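Local coordinates for protein AT-less polyketide synthase (Streptomyces platensis subsp. rosaceus, PDB 4TKT) that probably catalyses decarboxylative Claisen condensation as a ketosynthase domain of the "AT-less" type I polyketide synthase linked to isomigrastatin biosynthesis, at residues D395-F398 against A399-P402; T562-R565 against W566-G570. All blocks are in the same frame, centred on the assembly; numbering follows the deposited sequence.

Interaction 1 (D395-F398 against A399-P402); sequences DIDF and ADSP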
ATOM      1  N   ASP A 395     -16.794 -20.123  20.781  1.00 52.92           N
ATOM      2  CA  ASP A 395     -16.899 -19.102  21.821  1.00 55.00           C
ATOM      3  C   ASP A 395     -17.597 -17.837  21.328  1.00 53.81           C
ATOM      4  O   ASP A 395     -17.941 -16.964  22.123  1.00 55.95           O
ATOM      5  CB  ASP A 395     -15.512 -18.736  22.359  1.00 55.01           C
ATOM      6  CG  ASP A 395     -14.862 -19.869  23.130  1.00 58.64           C
ATOM      7  OD1 ASP A 395     -15.589 -20.771  23.598  1.00 64.21           O
ATOM      8  OD2 ASP A 395     -13.621 -19.849  23.273  1.00 55.12           O
ATOM      9  N   ILE A 396     -17.802 -17.738  20.018  1.00 51.63           N
ATOM     10  CA  ILE A 396     -18.353 -16.523  19.426  1.00 47.07           C
ATOM     11  C   ILE A 396     -19.799 -16.693  18.967  1.00 56.46           C
ATOM     12  O   ILE A 396     -20.129 -17.630  18.239  1.00 50.10           O
ATOM     13  CB  ILE A 396     -17.506 -16.058  18.226  1.00 50.46           C
ATOM     14  CG1 ILE A 396     -16.054 -15.836  18.654  1.00 43.38           C
ATOM     15  CG2 ILE A 396     -18.085 -14.789  17.620  1.00 45.76           C
ATOM     16  CD1 ILE A 396     -15.170 -15.319  17.547  1.00 48.65           C
ATOM     17  N   ASP A 397     -20.655 -15.772  19.399  1.00 56.66           N
ATOM     18  CA  ASP A 397     -22.058 -15.776  19.004  1.00 57.27           C
ATOM     19  C   ASP A 397     -22.345 -14.615  18.058  1.00 55.05           C
ATOM     20  O   ASP A 397     -22.659 -13.508  18.496  1.00 52.53           O
ATOM     21  CB  ASP A 397     -22.962 -15.699  20.236  1.00 62.17           C
ATOM     22  CG  ASP A 397     -24.431 -15.856  19.895  1.00 73.02           C
ATOM     23  OD1 ASP A 397     -24.739 -16.354  18.792  1.00 80.02           O
ATOM     24  OD2 ASP A 397     -25.277 -15.492  20.738  1.00 74.42           O
ATOM     25  N   PHE A 398     -22.233 -14.874  16.759  1.00 54.59           N
ATOM     26  CA  PHE A 398     -22.453 -13.840  15.754  1.00 52.18           C
ATOM     27  C   PHE A 398     -23.932 -13.532  15.573  1.00 54.56           C
ATOM     28  O   PHE A 398     -24.296 -12.446  15.123  1.00 54.89           O
ATOM     29  CB  PHE A 398     -21.834 -14.255  14.419  1.00 59.33           C
ATOM     30  CG  PHE A 398     -20.399 -13.844  14.268  1.00 48.94           C
ATOM     31  CD1 PHE A 398     -19.981 -12.589  14.678  1.00 47.86           C
ATOM     32  CD2 PHE A 398     -19.467 -14.712  13.727  1.00 50.68           C
ATOM     33  CE1 PHE A 398     -18.663 -12.204  14.544  1.00 45.74           C
ATOM     34  CE2 PHE A 398     -18.144 -14.333  13.589  1.00 50.29           C
ATOM     35  CZ  PHE A 398     -17.742 -13.078  14.000  1.00 44.69           C
ATOM     36  N   ALA A 399     -24.780 -14.493  15.927  1.00 61.20           N
ATOM     37  CA  ALA A 399     -26.224 -14.315  15.843  1.00 58.82           C
ATOM     38  C   ALA A 399     -26.682 -13.165  16.734  1.00 67.32           C
ATOM     39  O   ALA A 399     -27.518 -12.355  16.336  1.00 71.30           O
ATOM     40  CB  ALA A 399     -26.938 -15.599  16.223  1.00 60.54           C
ATOM     41  N   ASP A 400     -26.128 -13.102  17.941  1.00 67.07           N
ATOM     42  CA  ASP A 400     -26.419 -12.008  18.862  1.00 68.05           C
ATOM     43  C   ASP A 400     -25.302 -10.972  18.797  1.00 66.98           C
ATOM     44  O   ASP A 400     -24.622 -10.705  19.788  1.00 72.43           O
ATOM     45  CB  ASP A 400     -26.589 -12.529  20.289  1.00 71.29           C
ATOM     46  CG  ASP A 400     -27.142 -11.476  21.233  1.00 79.80           C
ATOM     47  OD1 ASP A 400     -27.823 -10.544  20.754  1.00 80.49           O
ATOM     48  OD2 ASP A 400     -26.897 -11.583  22.454  1.00 84.73           O
ATOM     49  N   SER A 401     -25.118 -10.399  17.614  1.00 61.30           N
ATOM     50  CA  SER A 401     -24.064  -9.424  17.382  1.00 57.24           C
ATOM     51  C   SER A 401     -24.477  -8.505  16.238  1.00 58.32           C
ATOM     52  O   SER A 401     -25.414  -8.815  15.503  1.00 59.84           O
ATOM     53  CB  SER A 401     -22.743 -10.127  17.063  1.00 56.42           C
ATOM     54  OG  SER A 401     -22.740 -10.613  15.732  1.00 57.52           O
ATOM     55  N   PRO A 402     -23.786  -7.366  16.080  1.00 58.26           N
ATOM     56  CA  PRO A 402     -24.085  -6.507  14.930  1.00 57.04           C
ATOM     57  C   PRO A 402     -23.651  -7.127  13.607  1.00 53.96           C
ATOM     58  O   PRO A 402     -24.007  -6.611  12.550  1.00 54.64           O
ATOM     59  CB  PRO A 402     -23.268  -5.239  15.210  1.00 52.98           C
ATOM     60  CG  PRO A 402     -22.959  -5.280  16.664  1.00 54.53           C
ATOM     61  CD  PRO A 402     -22.842  -6.727  17.012  1.00 56.19           C
TER

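Interaction 2 (T562-R565 against W566-G570); sequences TAVR and WARRG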
ATOM      1  N   THR A 562       6.567  28.822 -27.777  1.00 72.94           N
ATOM      2  CA  THR A 562       6.066  28.753 -29.142  1.00 68.09           C
ATOM      3  C   THR A 562       5.427  27.397 -29.427  1.00 60.13           C
ATOM      4  O   THR A 562       4.358  27.317 -30.033  1.00 57.86           O
ATOM      5  CB  THR A 562       7.187  29.004 -30.165  1.00 65.61           C
ATOM      6  OG1 THR A 562       7.895  30.201 -29.819  1.00 67.96           O
ATOM      7  CG2 THR A 562       6.606  29.150 -31.562  1.00 63.69           C
ATOM      8  N   ALA A 563       6.087  26.335 -28.979  1.00 50.13           N
ATOM      9  CA  ALA A 563       5.632  24.980 -29.263  1.00 56.56           C
ATOM     10  C   ALA A 563       4.360  24.635 -28.492  1.00 59.85           C
ATOM     11  O   ALA A 563       3.527  23.865 -28.973  1.00 60.62           O
ATOM     12  CB  ALA A 563       6.733  23.977 -28.946  1.00 47.37           C
ATOM     13  N   VAL A 564       4.205  25.205 -27.301  1.00 61.01           N
ATOM     14  CA  VAL A 564       3.034  24.914 -26.481  1.00 57.57           C
ATOM     15  C   VAL A 564       1.808  25.635 -27.045  1.00 52.46           C
ATOM     16  O   VAL A 564       0.701  25.101 -27.014  1.00 52.73           O
ATOM     17  CB  VAL A 564       3.257  25.295 -24.988  1.00 67.86           C
ATOM     18  CG1 VAL A 564       3.456  26.794 -24.815  1.00 73.80           C
ATOM     19  CG2 VAL A 564       2.099  24.807 -24.128  1.00 62.21           C
ATOM     20  N   ARG A 565       2.012  26.834 -27.581  1.00 55.48           N
ATOM     21  CA  ARG A 565       0.937  27.573 -28.231  1.00 61.43           C
ATOM     22  C   ARG A 565       0.440  26.796 -29.440  1.00 61.83           C
ATOM     23  O   ARG A 565      -0.764  26.705 -29.683  1.00 63.11           O
ATOM     24  CB  ARG A 565       1.408  28.965 -28.647  1.00 69.10           C
ATOM     25  CG  ARG A 565       1.315  30.013 -27.549  1.00 79.35           C
ATOM     26  CD  ARG A 565       2.311  31.134 -27.790  1.00 88.19           C
ATOM     27  NE  ARG A 565       2.412  31.477 -29.206  1.00 94.19           N
ATOM     28  CZ  ARG A 565       3.442  32.120 -29.746  1.00 96.58           C
ATOM     29  NH1 ARG A 565       4.466  32.488 -28.987  1.00 96.42           N
ATOM     30  NH2 ARG A 565       3.452  32.391 -31.044  1.00 97.75           N
ATOM     31  N   TRP A 566       1.383  26.235 -30.188  1.00 62.69           N
ATOM     32  CA  TRP A 566       1.064  25.389 -31.328  1.00 60.11           C
ATOM     33  C   TRP A 566       0.246  24.181 -30.892  1.00 61.08           C
ATOM     34  O   TRP A 566      -0.781  23.864 -31.491  1.00 52.04           O
ATOM     35  CB  TRP A 566       2.342  24.924 -32.027  1.00 54.73           C
ATOM     36  CG  TRP A 566       3.046  25.996 -32.796  1.00 52.40           C
ATOM     37  CD1 TRP A 566       2.541  27.205 -33.174  1.00 58.59           C
ATOM     38  CD2 TRP A 566       4.392  25.953 -33.283  1.00 51.86           C
ATOM     39  NE1 TRP A 566       3.489  27.918 -33.868  1.00 54.70           N
ATOM     40  CE2 TRP A 566       4.634  27.170 -33.948  1.00 53.32           C
ATOM     41  CE3 TRP A 566       5.414  25.002 -33.222  1.00 50.38           C
ATOM     42  CZ2 TRP A 566       5.857  27.461 -34.548  1.00 53.34           C
ATOM     43  CZ3 TRP A 566       6.626  25.293 -33.817  1.00 50.41           C
ATOM     44  CH2 TRP A 566       6.838  26.512 -34.470  1.00 51.88           C
ATOM     45  N   ALA A 567       0.712  23.516 -29.840  1.00 59.39           N
ATOM     46  CA  ALA A 567       0.061  22.315 -29.330  1.00 56.47           C
ATOM     47  C   ALA A 567      -1.355  22.608 -28.843  1.00 60.31           C
ATOM     48  O   ALA A 567      -2.254  21.779 -28.983  1.00 63.93           O
ATOM     49  CB  ALA A 567       0.889  21.707 -28.215  1.00 50.66           C
ATOM     50  N   ARG A 568      -1.550  23.792 -28.275  1.00 60.06           N
ATOM     51  CA  ARG A 568      -2.869  24.205 -27.811  1.00 62.02           C
ATOM     52  C   ARG A 568      -3.779  24.525 -28.990  1.00 63.44           C
ATOM     53  O   ARG A 568      -5.001  24.553 -28.854  1.00 65.98           O
ATOM     54  CB  ARG A 568      -2.753  25.411 -26.879  1.00 66.35           C
ATOM     55  CG  ARG A 568      -2.117  25.073 -25.543  1.00 71.89           C
ATOM     56  CD  ARG A 568      -1.532  26.297 -24.866  1.00 79.27           C
ATOM     57  NE  ARG A 568      -2.559  27.244 -24.451  1.00 88.37           N
ATOM     58  CZ  ARG A 568      -2.314  28.333 -23.732  1.00 97.95           C
ATOM     59  NH1 ARG A 568      -1.075  28.608 -23.346  1.00 99.49           N
ATOM     60  NH2 ARG A 568      -3.307  29.145 -23.395  1.00103.16           N
ATOM     61  N   ARG A 569      -3.173  24.759 -30.148  1.00 66.53           N
ATOM     62  CA  ARG A 569      -3.920  25.039 -31.366  1.00 62.27           C
ATOM     63  C   ARG A 569      -4.135  23.767 -32.183  1.00 61.81           C
ATOM     64  O   ARG A 569      -4.682  23.812 -33.284  1.00 68.92           O
ATOM     65  CB  ARG A 569      -3.194  26.094 -32.204  1.00 63.60           C
ATOM     66  CG  ARG A 569      -3.310  27.510 -31.658  1.00 70.91           C
ATOM     67  CD  ARG A 569      -2.151  28.389 -32.113  1.00 79.63           C
ATOM     68  NE  ARG A 569      -1.894  28.286 -33.547  1.00 86.17           N
ATOM     69  CZ  ARG A 569      -0.902  28.911 -34.174  1.00 89.92           C
ATOM     70  NH1 ARG A 569      -0.069  29.690 -33.494  1.00 95.32           N
ATOM     71  NH2 ARG A 569      -0.740  28.759 -35.481  1.00 85.57           N
ATOM     72  N   GLY A 570      -3.699  22.635 -31.638  1.00 53.05           N
ATOM     73  CA  GLY A 570      -3.879  21.353 -32.296  1.00 56.32           C
ATOM     74  C   GLY A 570      -2.678  20.891 -33.103  1.00 59.78           C
ATOM     75  O   GLY A 570      -2.781  19.962 -33.904  1.00 63.13           O
TER
HETATM   76  O   HOH W   1       2.440  31.456 -33.996  1.00 45.74           O

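Interaction 1 (D395-F398 against A399-P402)
Ser401 OG takes part in two hydrogen bonds: it donates a very short one of 2.5 Å to Phe398 O and accepts one from the backbone N of Phe403. These bonds fasten a tight turn that leads the loop into strand 403-405, an outermost strand of the large mixed sheet of this thiolase-fold ketosynthase. The first torsion of Ser401 sets OG between its backbone N and carbonyl carbon (chi1 77°), tucking the hydroxyl back over the turn. Within the turn, Ser401 N makes a weak 3.3 Å bond to Ala399 O, closing an inverse gamma turn centred on Asp400. The same Ala399 O also accepts from the guanidinium of Arg347, so the turn is tied to the loop that leads into strand 350-353. Phe398 reaches inward to Ile333 of helix 328-340 and to Leu405, while Ile396 CG2 sits 3.9 Å above the centre of its ring. On the solvent side the side chains of Asp397 and Asp400 cross at a slant, carboxylate planes 57° apart, with Asp397 OD2 3.3 Å from Asp400 CB and 4.6 Å from Asp400 OD2. Asp397 OD1 rests 3.5 Å from Ala399 CB. Their like charges probably disfavour a closer approach of the two carboxylates, though Arg347 touches Asp400 and may offset this. At the edge of the Phe398 ring, near its plane, CD1 stands 3.6 Å from Ser401 OG.

Interaction 2 (T562-R565 against W566-G570)
A Schellman motif ends helix 560-568 here, and the contact fills its last turns: Gly570, at positive phi (96°), gives its N to Ala567 O while the chain leaves the helix. Upstream, Trp566 N, Ala567 N and Arg568 N bond to the carbonyls of Thr562, Ala563 and Val564, and the fourth bond, from Arg569 N to Arg565 O, is weak and bent. The main side-chain meeting is one turn apart, between Thr562 and Trp566, which lie alongside each other and point the same way. Thr562 CG2, anti to its own backbone N, makes a CH-pi contact over the six-membered ring of Trp566, 3.9 Å from the centroid and 25° off the normal. Thr562 O stands 3.3 Å above the indole plane, offset toward the rim. Trp566 CD1 lies 3.6 Å above the Arg569 guanidinium plane, toward its rim, with Arg569 NH1 at the indole edge. An alanine here in place of Trp566 removes the indole, which would probably open a gap beside Thr562 CG2 and Pro574 and let the Arg569 guanidinium turn more freely. On the side that meets the loop at Arg589 and Leu590, Val564 CG2 touches Arg568 CD at 4.0 Å, while Ala563 and Ala567 face Leu575 of helix 573-580. A water accepts from Arg569 NH1 at 3.1 Å, in the plane of that guanidinium, and more weakly from Arg565 NH2 at 3.3 Å. Arg565 NH2 and Arg569 NH1 remain 5.1 Å apart; the water bridges two like charges, which probably still repel somewhat, and the carbonyls near the helix end may partly offset this.

Interactions 1 and 2 are separate surface features on opposite sides of the chain's centre, their own centres 65 Å apart and their nearest atoms about 54 Å apart. The centre of interaction 1 lies 32 Å from the centre of the chain, and that of interaction 2 lies 39 Å from it. They follow in series: 395-402 is a loop turn feeding an edge strand of the ketosynthase sheet, whereas 562-570 closes a helix much later in the chain. One is fixed by a serine hydroxyl, with two aspartates beside it and Arg347 close by; the other rests on an indole among arginines. Neither contains a bound ligand, and nothing in their geometry marks a catalytic site.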